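Local structure of leukotriene A-4 hydrolase (Saccharomyces cerevisiae, 2XQ0) at residues H32-L37 with S49-L54; E66-T71 with R100-N105; V79-S84 with D110-N115; L114-R119 with L154-D159; T168-S173 with I193-Q198. The protein removes N-terminal residues from peptides, preferring di- and tripeptides, as a zinc-dependent M1-family aminopeptidase that also has weak epoxide hydrolase activity in vitro. All blocks are in the same frame, centred on the assembly; numbering follows the deposited sequence.

Contact 1 (H32-L37 with S49-L54); sequences HTDLNL and SVTFQL
Asp34 and Thr51 exchange two backbone hydrogen bonds, Asp34 N to Thr51 O at 2.7 Å and Thr51 N to Asp34 O at 2.8 Å, in the middle of a beta hairpin built from strands 28-40 and 45-56. Asn36 and Ser49 repeat this antiparallel pairing further along, and His32 pairs likewise with Gln53, although the bond from His32 N to Gln53 O is weak. A water is hydrogen-bonded to Thr51 OG1 at 2.7 Å and, at longer range, to Ser49 OG and, less certainly, Asp34 O, so it probably links the two strands over their polar face. The polar ends on that face tie the hairpin to its neighbours: Asp34 bonds to Thr168 on one flank, and His32 to Thr166 and Thr168, while Thr51 reaches Asn115 and Gln53 reaches Thr113 on the other.

The opposite face illustrates how one sheet can separate its chemistry by alternation, for here Thr33, Leu35, Val50 and Phe52 are all buried. Thr33 and Phe52 lie side by side, with Thr33 OG1 near the ring plane and 3.4 Å from Phe52 CD1; the same hydroxyl bonds to Ser165. Thr33 CG2, anti to the backbone N, meets Val50 CG2 at 3.7 Å. Leu35 CD2 lies 3.9 Å from Val50 CG2, and Val50 CG2 in turn rides over one face of the Phe52 ring, 3.5 Å above the plane and displaced toward the rim.

Contact 2 (E66-T71 with R100-N105); sequences ELHLDT and RLVINN
His68 and Arg100 are brought together by their torsions: His68 CG stands anti to its carbonyl carbon (chi1 -68°), while the first two torsions of Arg100 are extended and deliver CD to the imidazole. Arg100 CD lies over one face of that ring, a CH-pi contact 4.0 Å from the centroid of His68 and offset toward the rim. At the ring's edge, His68 NE2 donates to Glu66 OE2 at 3.0 Å, nearly straight and within the imidazole plane, reaching OE2 on its anti side but tilted out of the carboxylate plane. Glu66 is extended beyond CG and crosses Val102, whose CG1 touches Glu66 OE2 at 3.5 Å. A hydrogen bond at the edge and an aliphatic carbon over the face thus constrain the ring together, and an alanine in place of His68 would probably leave Glu66 OE2 without its N-H partner and Arg100 CD without a ring to cover. The guanidinium has partners of its own, Leu22 O and a salt bridge to Glu91.

In the backbone, Leu67 with Ile103 and Leu69 with Leu101 form hydrogen-bonded antiparallel pairs, the former including Leu67 N to Ile103 O at 2.7 Å. Their side chains occupy the buried face, where Leu67 CB meets Ile103 CB at 3.7 Å, and Thr71 CG2 crosses Leu101 CB at 3.8 Å. Strand 66-69 is outermost in the large mixed sheet of the N-terminal domain, and strand 101-104 lies between it and strand 84-90. Leu69 and Leu101 also touch Ile116 of strand 111-120, and Phe158 from a loop packs against Leu67 and Leu69.

Contact 3 (V79-S84 with D110-N115); sequences VHIDGS and DNFTLN
Thr113 O is gripped twice from segment 79-84, by the N-H of Asp82, with Asp82 N to Thr113 O at 3.0 Å, and by a CA-H...O contact from Ile81 CA to Thr113 O at 3.3 Å. The carboxylate of Asp82 answers in the other direction: Thr113 N donates to Asp82 OD1 at 3.1 Å, nearly straight, meeting the oxygen on its syn side but somewhat out of the carboxylate plane. A side chain therefore accepts the bond that a strand carbonyl would take in a regular antiparallel pair, just where the chain swings into a type I' turn from Ile81 to Ser84. Further back, His80 and Asn115 form a conventional pair, with His80 N to Asn115 O at 2.8 Å.

On the buried face, Ile81 divides its two branches between two partners. Its CG1 meets Leu114 CD1 at 3.8 Å, and CG2, anti to the backbone N, approaches Phe112 CD1 at 3.9 Å. Val79 CG1 presses on the same leucine methyl, 3.6 Å from Leu114 CD1. An alanine at Ile81 would probably open a gap between Leu114 and Phe112, since both branches that fill it would be gone.

Strand 74-81 runs between strands 84-90 and 111-120, the turn linking it to the former as a hairpin. Strand 111-120 in turn pairs with strand 45-56, where Phe112 packs on Leu54, while Ile103 of strand 101-104 packs on Val79, Ile81 and Leu114.

Contact 4 (L114-R119 with L154-D159); sequences LNIQFR and LFPCFD
Ile116 and Phe118 on strand 111-120 face Pro156 and Phe155 of an irregular loop, the backbones standing well apart (Phe118 CA to Phe155 CA 7.5 Å) with no hydrogen bond between the two segments. Phe118 CG sits between its backbone N and carbonyl carbon (chi1 68°), and the ring presents a face to the proline: Pro156 CD lies over its centre, 3.8 Å from the centroid of Phe118 and only 12° off the ring normal, a well-formed CH-pi contact. Pro156 CG slides past Ile116 in the opposite direction, touching Ile116 CG2 at 3.8 Å. At the far end of the aromatic ring, Phe118 CZ meets Phe155 CB at 3.4 Å, while the Phe155 ring itself leads away toward Leu35. Leu154 O also comes close, 3.0 Å from Phe118 CE2, approaching obliquely.

The loop runs between strands 141-144 and 165-172 and lies against the apolar side of the large sheet, where Pro156 also touches Val50 and Leu74. Its start is near the substrate site, the side chain of Leu154 lying about 4 Å from that of Leu146. Proline contributes no N-H of its own, and its CD, next to the nitrogen and so probably somewhat polarised, is likely to suit the electron-rich ring face, so this junction depends on shape and CH-pi packing rather than on polar bonds.

Contact 5 (T168-S173 with I193-Q198); sequences TASIES and IYRFEQ
Ile171 and Tyr194 form a hydrogen-bonded antiparallel pair, with Tyr194 N to Ile171 O and Ile171 N to Tyr194 O both at 2.8 Å, and Ala169 with Phe196 forms the next. Ile171 O is also met by the tyrosine ring: Tyr194 CG stands beside its own backbone N (chi1 -58°), and the carbonyl oxygen lies in the ring plane at its edge, 3.4 Å from Tyr194 CD2. On the same buried face, Ile171 CD1 crosses Phe196 at about a right angle, 4.2 Å from Phe196 CE2. The other face is more exposed and its contacts are looser, Glu172 CG touching Ile193 CG1 at 4.1 Å and Thr168 CG2 lying beside Glu197 CG, while the Arg195 guanidinium is covered on one face by Ile193 CG2.

A second layer packs behind these groups. Phe179 meets the Phe196 ring and packs on Ala169 and Ile171, and Val177 touches both Ile171 and Tyr194. Thr168 and Ser170 form backbone hydrogen bonds with Leu35. Strand 165-172 runs parallel to strand 28-40 on one flank and antiparallel to strand 193-199 on the other, with the short strand 182-183 completing that end of the sheet.

Contacts 1, 2, 3 and 5 join neighbouring strands of one mixed sheet, whereas contact 4 fastens a loop onto it and, like most of contact 2, is buried; contacts 1, 3 and 5 each have one more exposed face. Contact 2 lies at one border of the sheet and contact 5 close to the other, their centres about 25 Å apart; contacts 1 and 3 are between. Strand 111-120 pairs through its backbone in contact 3 and meets the loop through side chains alone in contact 4. Contact 1 sends polar groups to both flanks, contact 2 sets a histidine-carboxylate bond opposite its leucines, contact 3 substitutes a carboxylate where regular pairing ends, and contact 5 buries aromatic rings.

Contact 1 (H32-L37 with S49-L54)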
# COMPACT_ATOMS: atom_id res chain seq x y z
N HIS A 32 18.43 19.57 -2.17
CA HIS A 32 18.79 18.65 -1.10
C HIS A 32 17.97 18.94 0.15
O HIS A 32 17.63 20.10 0.41
CB HIS A 32 20.28 18.74 -0.77
CG HIS A 32 20.73 17.71 0.23
ND1 HIS A 32 20.94 16.40 -0.11
CD2 HIS A 32 20.98 17.81 1.56
CE1 HIS A 32 21.30 15.71 0.96
NE2 HIS A 32 21.33 16.55 1.99
N THR A 33 17.67 17.90 0.91
CA THR A 33 16.92 18.00 2.17
C THR A 33 17.64 17.27 3.30
O THR A 33 17.95 16.08 3.19
CB THR A 33 15.52 17.39 2.06
OG1 THR A 33 14.82 17.98 0.97
CG2 THR A 33 14.73 17.60 3.35
N ASP A 34 17.90 17.97 4.39
CA ASP A 34 18.54 17.31 5.52
C ASP A 34 17.61 17.34 6.72
O ASP A 34 17.06 18.40 7.05
CB ASP A 34 19.87 18.01 5.85
CG ASP A 34 20.56 17.44 7.09
OD1 ASP A 34 20.90 16.23 7.12
OD2 ASP A 34 20.77 18.22 8.04
N LEU A 35 17.41 16.19 7.34
CA LEU A 35 16.58 16.07 8.53
C LEU A 35 17.48 15.86 9.75
O LEU A 35 18.30 14.96 9.78
CB LEU A 35 15.59 14.90 8.38
CG LEU A 35 14.50 15.10 7.33
CD1 LEU A 35 13.84 13.78 6.88
CD2 LEU A 35 13.45 16.09 7.85
N ASN A 36 17.33 16.72 10.76
CA ASN A 36 18.13 16.61 11.97
C ASN A 36 17.15 16.48 13.13
O ASN A 36 16.61 17.47 13.61
CB ASN A 36 19.04 17.83 12.11
CG ASN A 36 19.84 17.82 13.39
OD1 ASN A 36 19.77 16.88 14.18
ND2 ASN A 36 20.61 18.88 13.62
N LEU A 37 16.91 15.24 13.56
CA LEU A 37 15.77 14.95 14.41
C LEU A 37 16.14 14.26 15.71
O LEU A 37 17.19 13.63 15.83
CB LEU A 37 14.75 14.06 13.66
CG LEU A 37 14.28 14.58 12.29
CD1 LEU A 37 13.47 13.49 11.58
CD2 LEU A 37 13.46 15.87 12.41
N SER A 49 15.11 19.94 13.27
CA SER A 49 15.03 20.91 12.21
C SER A 49 15.21 20.24 10.86
O SER A 49 15.82 19.18 10.75
CB SER A 49 16.09 21.99 12.41
OG SER A 49 17.36 21.51 12.05
N VAL A 50 14.65 20.86 9.83
CA VAL A 50 14.85 20.42 8.46
C VAL A 50 15.56 21.53 7.72
O VAL A 50 15.24 22.72 7.88
CB VAL A 50 13.52 20.04 7.74
CG1 VAL A 50 12.47 21.15 7.82
CG2 VAL A 50 13.80 19.67 6.27
N THR A 51 16.55 21.15 6.93
CA THR A 51 17.29 22.13 6.14
C THR A 51 17.15 21.77 4.66
O THR A 51 17.45 20.65 4.27
CB THR A 51 18.79 22.15 6.52
OG1 THR A 51 18.93 22.33 7.93
CG2 THR A 51 19.50 23.27 5.79
N PHE A 52 16.69 22.72 3.87
CA PHE A 52 16.59 22.57 2.42
C PHE A 52 17.63 23.44 1.74
O PHE A 52 17.82 24.62 2.10
CB PHE A 52 15.22 23.04 1.92
CG PHE A 52 14.06 22.29 2.51
CD1 PHE A 52 13.71 21.04 2.02
CD2 PHE A 52 13.30 22.85 3.52
CE1 PHE A 52 12.63 20.37 2.53
CE2 PHE A 52 12.22 22.17 4.05
CZ PHE A 52 11.89 20.92 3.56
N GLN A 53 18.28 22.89 0.73
CA GLN A 53 19.05 23.69 -0.21
C GLN A 53 18.08 23.93 -1.36
O GLN A 53 17.61 22.97 -1.99
CB GLN A 53 20.29 22.96 -0.70
CG GLN A 53 21.18 22.39 0.38
CD GLN A 53 21.81 23.47 1.21
OE1 GLN A 53 22.05 24.58 0.73
NE2 GLN A 53 22.09 23.16 2.47
N LEU A 54 17.76 25.19 -1.62
CA LEU A 54 16.76 25.52 -2.63
C LEU A 54 17.30 26.42 -3.73
O LEU A 54 18.32 27.10 -3.55
CB LEU A 54 15.56 26.21 -1.98
CG LEU A 54 14.80 25.47 -0.88
CD1 LEU A 54 13.62 26.32 -0.41
CD2 LEU A 54 14.33 24.11 -1.38
O HOH W 1 18.42 20.13 9.39

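Contact 2 (E66-T71 with R100-N105)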
# COMPACT_ATOMS: atom_id res chain seq x y z
N GLU A 66 7.61 34.92 -1.62
CA GLU A 66 7.43 34.12 -0.42
C GLU A 66 7.64 32.65 -0.71
O GLU A 66 7.42 32.18 -1.83
CB GLU A 66 6.02 34.31 0.13
CG GLU A 66 5.78 35.64 0.83
CD GLU A 66 4.32 35.84 1.19
OE1 GLU A 66 4.03 36.72 2.02
OE2 GLU A 66 3.47 35.10 0.64
N LEU A 67 8.08 31.93 0.32
CA LEU A 67 8.09 30.47 0.33
C LEU A 67 6.78 30.07 0.96
O LEU A 67 6.40 30.63 1.98
CB LEU A 67 9.19 29.95 1.26
CG LEU A 67 10.53 29.39 0.79
CD1 LEU A 67 10.34 28.26 -0.22
CD2 LEU A 67 11.40 30.50 0.23
N HIS A 68 6.09 29.09 0.37
CA HIS A 68 4.89 28.53 0.96
C HIS A 68 5.16 27.04 1.13
O HIS A 68 5.42 26.34 0.14
CB HIS A 68 3.69 28.68 0.02
CG HIS A 68 3.23 30.09 -0.17
ND1 HIS A 68 2.27 30.43 -1.09
CD2 HIS A 68 3.61 31.25 0.42
CE1 HIS A 68 2.06 31.74 -1.05
NE2 HIS A 68 2.87 32.25 -0.14
N LEU A 69 5.11 26.55 2.36
CA LEU A 69 5.28 25.11 2.60
C LEU A 69 4.03 24.50 3.24
O LEU A 69 3.19 25.22 3.82
CB LEU A 69 6.52 24.83 3.46
CG LEU A 69 7.94 25.22 2.99
CD1 LEU A 69 9.02 24.64 3.90
CD2 LEU A 69 8.22 24.78 1.60
N ASP A 70 3.91 23.18 3.11
CA ASP A 70 2.81 22.41 3.67
C ASP A 70 3.17 22.10 5.12
O ASP A 70 4.32 21.80 5.40
CB ASP A 70 2.71 21.05 2.94
CG ASP A 70 2.11 21.16 1.55
OD1 ASP A 70 0.95 21.58 1.44
OD2 ASP A 70 2.78 20.74 0.56
N THR A 71 2.20 22.17 6.02
CA THR A 71 2.35 21.63 7.36
C THR A 71 0.98 21.16 7.77
O THR A 71 -0.01 21.61 7.21
CB THR A 71 2.84 22.67 8.42
OG1 THR A 71 1.77 23.54 8.79
CG2 THR A 71 4.01 23.47 7.91
N ARG A 100 -0.90 26.21 5.76
CA ARG A 100 0.21 26.70 4.94
C ARG A 100 1.19 27.48 5.80
O ARG A 100 0.79 28.32 6.60
CB ARG A 100 -0.32 27.57 3.80
CG ARG A 100 0.78 28.15 2.91
CD ARG A 100 0.19 29.13 1.87
NE ARG A 100 -0.46 28.45 0.75
CZ ARG A 100 -1.74 28.58 0.43
NH1 ARG A 100 -2.52 29.39 1.13
NH2 ARG A 100 -2.24 27.92 -0.61
N LEU A 101 2.48 27.22 5.63
CA LEU A 101 3.52 27.97 6.31
C LEU A 101 4.08 28.96 5.32
O LEU A 101 4.52 28.58 4.24
CB LEU A 101 4.64 27.05 6.79
CG LEU A 101 5.97 27.70 7.18
CD1 LEU A 101 5.81 28.64 8.40
CD2 LEU A 101 7.03 26.62 7.45
N VAL A 102 4.08 30.24 5.68
CA VAL A 102 4.44 31.29 4.74
C VAL A 102 5.72 31.96 5.22
O VAL A 102 5.79 32.43 6.36
CB VAL A 102 3.34 32.33 4.64
CG1 VAL A 102 3.79 33.52 3.79
CG2 VAL A 102 2.06 31.68 4.08
N ILE A 103 6.73 31.98 4.37
CA ILE A 103 8.04 32.47 4.76
C ILE A 103 8.48 33.57 3.81
O ILE A 103 8.38 33.43 2.60
CB ILE A 103 9.10 31.34 4.74
CG1 ILE A 103 8.69 30.20 5.67
CG2 ILE A 103 10.47 31.89 5.14
CD1 ILE A 103 9.47 28.88 5.44
N ASN A 104 8.95 34.68 4.37
CA ASN A 104 9.46 35.77 3.57
C ASN A 104 10.91 35.51 3.25
O ASN A 104 11.73 35.44 4.15
CB ASN A 104 9.35 37.09 4.34
CG ASN A 104 10.18 38.20 3.73
OD1 ASN A 104 10.16 38.41 2.52
ND2 ASN A 104 10.90 38.93 4.57
N ASN A 105 11.25 35.34 1.97
CA ASN A 105 12.65 35.12 1.63
C ASN A 105 13.33 36.34 1.00
O ASN A 105 13.28 36.55 -0.22
CB ASN A 105 12.87 33.85 0.80
CG ASN A 105 12.13 33.86 -0.51
OD1 ASN A 105 11.06 34.47 -0.64
ND2 ASN A 105 12.68 33.18 -1.51

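Contact 3 (V79-S84 with D110-N115)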
# COMPACT_ATOMS: atom_id res chain seq x y z
N VAL A 79 12.58 29.97 11.99
CA VAL A 79 12.99 29.82 10.60
C VAL A 79 14.19 30.72 10.29
O VAL A 79 14.17 31.92 10.61
CB VAL A 79 11.88 30.22 9.63
CG1 VAL A 79 12.36 30.03 8.20
CG2 VAL A 79 10.60 29.43 9.90
N HIS A 80 15.20 30.16 9.65
CA HIS A 80 16.38 30.92 9.22
C HIS A 80 16.62 30.69 7.74
O HIS A 80 16.46 29.58 7.23
CB HIS A 80 17.62 30.45 9.98
CG HIS A 80 17.65 30.86 11.42
ND1 HIS A 80 17.07 30.11 12.41
CD2 HIS A 80 18.24 31.91 12.03
CE1 HIS A 80 17.27 30.70 13.58
NE2 HIS A 80 17.98 31.80 13.37
N ILE A 81 17.00 31.75 7.04
CA ILE A 81 17.50 31.66 5.67
C ILE A 81 18.93 32.21 5.63
O ILE A 81 19.18 33.33 6.08
CB ILE A 81 16.60 32.41 4.68
CG1 ILE A 81 15.26 31.68 4.55
CG2 ILE A 81 17.29 32.51 3.33
CD1 ILE A 81 14.17 32.49 3.86
N ASP A 82 19.86 31.42 5.12
CA ASP A 82 21.26 31.83 5.08
C ASP A 82 21.76 32.32 6.44
O ASP A 82 22.37 33.38 6.54
CB ASP A 82 21.46 32.90 4.01
CG ASP A 82 21.26 32.36 2.62
OD1 ASP A 82 21.26 31.12 2.47
OD2 ASP A 82 21.12 33.16 1.67
N GLY A 83 21.48 31.55 7.49
CA GLY A 83 21.95 31.87 8.82
C GLY A 83 21.18 32.97 9.53
O GLY A 83 21.38 33.18 10.73
N SER A 84 20.30 33.67 8.82
CA SER A 84 19.58 34.80 9.42
C SER A 84 18.12 34.49 9.67
O SER A 84 17.48 33.82 8.88
CB SER A 84 19.71 36.06 8.56
OG SER A 84 21.02 36.60 8.63
N ASP A 110 19.71 33.43 -5.86
CA ASP A 110 18.75 32.44 -6.33
C ASP A 110 18.89 31.14 -5.56
O ASP A 110 17.90 30.49 -5.22
CB ASP A 110 18.91 32.18 -7.83
CG ASP A 110 18.25 33.25 -8.68
OD1 ASP A 110 17.83 34.29 -8.12
OD2 ASP A 110 18.16 33.05 -9.91
N ASN A 111 20.14 30.75 -5.28
CA ASN A 111 20.44 29.60 -4.45
C ASN A 111 20.53 30.00 -2.99
O ASN A 111 21.21 30.98 -2.65
CB ASN A 111 21.76 28.93 -4.88
CG ASN A 111 21.62 28.14 -6.16
OD1 ASN A 111 21.60 26.91 -6.14
ND2 ASN A 111 21.53 28.85 -7.28
N PHE A 112 19.85 29.26 -2.12
CA PHE A 112 19.83 29.62 -0.70
C PHE A 112 19.52 28.42 0.18
O PHE A 112 19.06 27.37 -0.30
CB PHE A 112 18.86 30.79 -0.44
CG PHE A 112 17.39 30.45 -0.69
CD1 PHE A 112 16.56 30.10 0.37
CD2 PHE A 112 16.85 30.51 -1.96
CE1 PHE A 112 15.21 29.82 0.17
CE2 PHE A 112 15.50 30.22 -2.18
CZ PHE A 112 14.68 29.86 -1.11
N THR A 113 19.82 28.56 1.47
CA THR A 113 19.56 27.51 2.43
C THR A 113 18.43 27.93 3.35
O THR A 113 18.40 29.08 3.84
CB THR A 113 20.82 27.22 3.26
OG1 THR A 113 21.85 26.74 2.39
CG2 THR A 113 20.54 26.18 4.32
N LEU A 114 17.50 27.01 3.57
CA LEU A 114 16.33 27.25 4.42
C LEU A 114 16.30 26.27 5.59
O LEU A 114 16.25 25.05 5.38
CB LEU A 114 15.05 27.11 3.60
CG LEU A 114 13.76 27.03 4.42
CD1 LEU A 114 13.57 28.30 5.23
CD2 LEU A 114 12.57 26.77 3.52
N ASN A 115 16.35 26.79 6.82
CA ASN A 115 16.28 25.94 8.00
C ASN A 115 15.03 26.25 8.82
O ASN A 115 14.74 27.41 9.15
CB ASN A 115 17.53 26.09 8.87
CG ASN A 115 17.51 25.17 10.09
OD1 ASN A 115 17.08 25.57 11.17
ND2 ASN A 115 17.99 23.96 9.91

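Contact 4 (L114-R119 with L154-D159)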
# COMPACT_ATOMS: atom_id res chain seq x y z
N LEU A 114 17.50 27.01 3.57
CA LEU A 114 16.33 27.25 4.42
C LEU A 114 16.30 26.27 5.59
O LEU A 114 16.25 25.05 5.38
CB LEU A 114 15.05 27.11 3.60
CG LEU A 114 13.76 27.03 4.42
CD1 LEU A 114 13.57 28.30 5.23
CD2 LEU A 114 12.57 26.77 3.52
N ASN A 115 16.35 26.79 6.82
CA ASN A 115 16.28 25.94 8.00
C ASN A 115 15.03 26.25 8.82
O ASN A 115 14.74 27.41 9.15
CB ASN A 115 17.53 26.09 8.87
CG ASN A 115 17.51 25.17 10.09
OD1 ASN A 115 17.08 25.57 11.17
ND2 ASN A 115 17.99 23.96 9.91
N ILE A 116 14.28 25.21 9.16
CA ILE A 116 13.09 25.37 9.99
C ILE A 116 13.16 24.45 11.19
O ILE A 116 13.25 23.23 11.04
CB ILE A 116 11.83 25.01 9.21
CG1 ILE A 116 11.78 25.77 7.87
CG2 ILE A 116 10.58 25.25 10.06
CD1 ILE A 116 10.86 25.15 6.86
N GLN A 117 13.10 25.02 12.39
CA GLN A 117 13.03 24.23 13.61
C GLN A 117 11.58 23.99 13.94
O GLN A 117 10.76 24.91 13.87
CB GLN A 117 13.69 24.95 14.77
CG GLN A 117 15.19 25.09 14.65
CD GLN A 117 15.75 26.00 15.71
OE1 GLN A 117 15.50 25.80 16.90
NE2 GLN A 117 16.49 27.01 15.29
N PHE A 118 11.26 22.77 14.34
CA PHE A 118 9.88 22.42 14.59
C PHE A 118 9.83 21.23 15.53
O PHE A 118 10.85 20.59 15.79
CB PHE A 118 9.20 22.06 13.26
CG PHE A 118 9.71 20.79 12.67
CD1 PHE A 118 10.88 20.78 11.92
CD2 PHE A 118 9.05 19.60 12.88
CE1 PHE A 118 11.36 19.60 11.38
CE2 PHE A 118 9.52 18.43 12.36
CZ PHE A 118 10.69 18.43 11.61
N ARG A 119 8.62 20.93 16.01
CA ARG A 119 8.35 19.66 16.65
C ARG A 119 6.97 19.14 16.22
O ARG A 119 6.09 19.93 15.87
CB ARG A 119 8.43 19.80 18.17
CG ARG A 119 7.45 20.81 18.75
CD ARG A 119 7.69 21.03 20.26
NE ARG A 119 7.46 19.80 21.00
CZ ARG A 119 8.42 19.05 21.54
NH1 ARG A 119 9.69 19.42 21.45
NH2 ARG A 119 8.10 17.94 22.19
N LEU A 154 4.75 15.47 9.64
CA LEU A 154 6.02 15.03 10.25
C LEU A 154 7.10 16.12 10.14
O LEU A 154 7.84 16.35 11.10
CB LEU A 154 6.51 13.73 9.61
CG LEU A 154 7.85 13.21 10.14
CD1 LEU A 154 7.76 12.93 11.65
CD2 LEU A 154 8.33 11.96 9.41
N PHE A 155 7.19 16.77 8.99
CA PHE A 155 8.05 17.96 8.84
C PHE A 155 7.52 18.90 7.77
O PHE A 155 6.85 18.47 6.85
CB PHE A 155 9.50 17.57 8.54
CG PHE A 155 9.68 16.79 7.26
CD1 PHE A 155 10.20 17.40 6.13
CD2 PHE A 155 9.33 15.45 7.19
CE1 PHE A 155 10.38 16.68 4.94
CE2 PHE A 155 9.49 14.72 6.01
CZ PHE A 155 10.02 15.34 4.88
N PRO A 156 7.82 20.20 7.90
CA PRO A 156 7.37 21.15 6.89
C PRO A 156 8.11 20.90 5.59
O PRO A 156 9.32 20.68 5.60
CB PRO A 156 7.73 22.52 7.50
CG PRO A 156 8.83 22.23 8.48
CD PRO A 156 8.68 20.81 8.93
N CYS A 157 7.39 20.88 4.47
CA CYS A 157 8.01 20.52 3.22
C CYS A 157 7.14 20.85 2.02
O CYS A 157 6.00 21.30 2.15
CB CYS A 157 8.34 19.02 3.21
SG CYS A 157 6.90 17.93 3.45
N PHE A 158 7.68 20.63 0.83
CA PHE A 158 6.87 20.68 -0.38
C PHE A 158 6.27 19.29 -0.53
O PHE A 158 6.85 18.42 -1.19
CB PHE A 158 7.74 21.00 -1.58
CG PHE A 158 8.37 22.37 -1.53
CD1 PHE A 158 7.61 23.50 -1.72
CD2 PHE A 158 9.72 22.51 -1.31
CE1 PHE A 158 8.18 24.76 -1.69
CE2 PHE A 158 10.30 23.78 -1.28
CZ PHE A 158 9.53 24.90 -1.47
N ASP A 159 5.13 19.06 0.12
CA ASP A 159 4.54 17.72 0.24
C ASP A 159 3.74 17.33 -1.00
O ASP A 159 2.51 17.19 -0.97
CB ASP A 159 3.66 17.61 1.50
CG ASP A 159 3.26 16.18 1.83
OD1 ASP A 159 3.77 15.24 1.17
OD2 ASP A 159 2.44 15.97 2.76

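Contact 5 (T168-S173 with I193-Q198)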
# COMPACT_ATOMS: atom_id res chain seq x y z
N THR A 168 19.73 13.65 3.54
CA THR A 168 20.58 13.13 4.60
C THR A 168 19.74 13.21 5.87
O THR A 168 18.82 14.03 5.94
CB THR A 168 21.86 13.96 4.79
OG1 THR A 168 21.53 15.35 4.67
CG2 THR A 168 22.89 13.61 3.72
N ALA A 169 20.04 12.39 6.87
CA ALA A 169 19.26 12.41 8.09
C ALA A 169 20.08 11.98 9.29
O ALA A 169 20.76 10.96 9.25
CB ALA A 169 18.03 11.52 7.95
N SER A 170 20.00 12.76 10.37
CA SER A 170 20.54 12.30 11.64
C SER A 170 19.39 12.19 12.59
O SER A 170 18.60 13.13 12.73
CB SER A 170 21.57 13.28 12.19
OG SER A 170 22.59 13.50 11.24
N ILE A 171 19.29 11.04 13.25
CA ILE A 171 18.16 10.80 14.13
C ILE A 171 18.67 10.33 15.48
O ILE A 171 19.31 9.29 15.58
CB ILE A 171 17.18 9.79 13.54
CG1 ILE A 171 16.77 10.25 12.14
CG2 ILE A 171 15.97 9.66 14.44
CD1 ILE A 171 15.93 9.26 11.39
N GLU A 172 18.41 11.11 16.51
CA GLU A 172 18.83 10.74 17.85
C GLU A 172 17.67 9.99 18.52
O GLU A 172 16.54 10.44 18.45
CB GLU A 172 19.18 12.00 18.63
CG GLU A 172 19.72 11.72 20.02
CD GLU A 172 20.07 13.00 20.76
OE1 GLU A 172 19.50 14.05 20.41
OE2 GLU A 172 20.90 12.93 21.69
N SER A 173 17.97 8.86 19.13
CA SER A 173 16.95 8.06 19.83
C SER A 173 17.61 7.19 20.89
O SER A 173 18.75 6.77 20.71
CB SER A 173 16.21 7.16 18.84
OG SER A 173 15.17 6.43 19.48
N ILE A 193 22.93 8.17 17.93
CA ILE A 193 22.69 9.04 16.79
C ILE A 193 22.87 8.27 15.49
O ILE A 193 23.97 7.85 15.15
CB ILE A 193 23.63 10.26 16.79
CG1 ILE A 193 23.25 11.21 17.93
CG2 ILE A 193 23.54 11.00 15.47
CD1 ILE A 193 24.05 12.47 17.96
N TYR A 194 21.76 8.08 14.78
CA TYR A 194 21.75 7.27 13.58
C TYR A 194 21.75 8.18 12.35
O TYR A 194 20.84 8.98 12.16
CB TYR A 194 20.52 6.36 13.59
CG TYR A 194 20.49 5.47 14.81
CD1 TYR A 194 20.91 4.14 14.74
CD2 TYR A 194 20.09 5.97 16.05
CE1 TYR A 194 20.91 3.34 15.84
CE2 TYR A 194 20.08 5.17 17.17
CZ TYR A 194 20.49 3.85 17.06
OH TYR A 194 20.50 3.05 18.17
N ARG A 195 22.79 8.05 11.51
CA ARG A 195 22.90 8.86 10.30
C ARG A 195 22.63 8.03 9.05
O ARG A 195 23.00 6.85 9.00
CB ARG A 195 24.28 9.52 10.21
CG ARG A 195 24.62 10.39 11.41
CD ARG A 195 25.98 11.03 11.22
NE ARG A 195 26.35 11.88 12.34
CZ ARG A 195 25.98 13.15 12.48
NH1 ARG A 195 25.20 13.71 11.56
NH2 ARG A 195 26.37 13.85 13.53
N PHE A 196 21.98 8.65 8.06
CA PHE A 196 21.58 7.93 6.84
C PHE A 196 21.76 8.85 5.66
O PHE A 196 21.80 10.07 5.80
CB PHE A 196 20.09 7.55 6.88
CG PHE A 196 19.70 6.72 8.06
CD1 PHE A 196 19.73 5.33 7.98
CD2 PHE A 196 19.30 7.31 9.24
CE1 PHE A 196 19.36 4.56 9.06
CE2 PHE A 196 18.94 6.55 10.33
CZ PHE A 196 18.96 5.16 10.24
N GLU A 197 21.80 8.26 4.48
CA GLU A 197 21.86 9.03 3.25
C GLU A 197 20.92 8.39 2.22
O GLU A 197 20.92 7.16 2.07
CB GLU A 197 23.29 8.99 2.73
CG GLU A 197 23.62 10.07 1.75
CD GLU A 197 25.11 10.12 1.47
OE1 GLU A 197 25.76 9.04 1.53
OE2 GLU A 197 25.62 11.23 1.20
N GLN A 198 20.12 9.20 1.53
CA GLN A 198 19.32 8.70 0.42
C GLN A 198 19.83 9.43 -0.80
O GLN A 198 19.51 10.60 -0.99
CB GLN A 198 17.82 8.96 0.61
CG GLN A 198 16.95 8.44 -0.56
CD GLN A 198 17.34 7.01 -0.95
OE1 GLN A 198 18.09 6.81 -1.91
NE2 GLN A 198 16.86 6.03 -0.19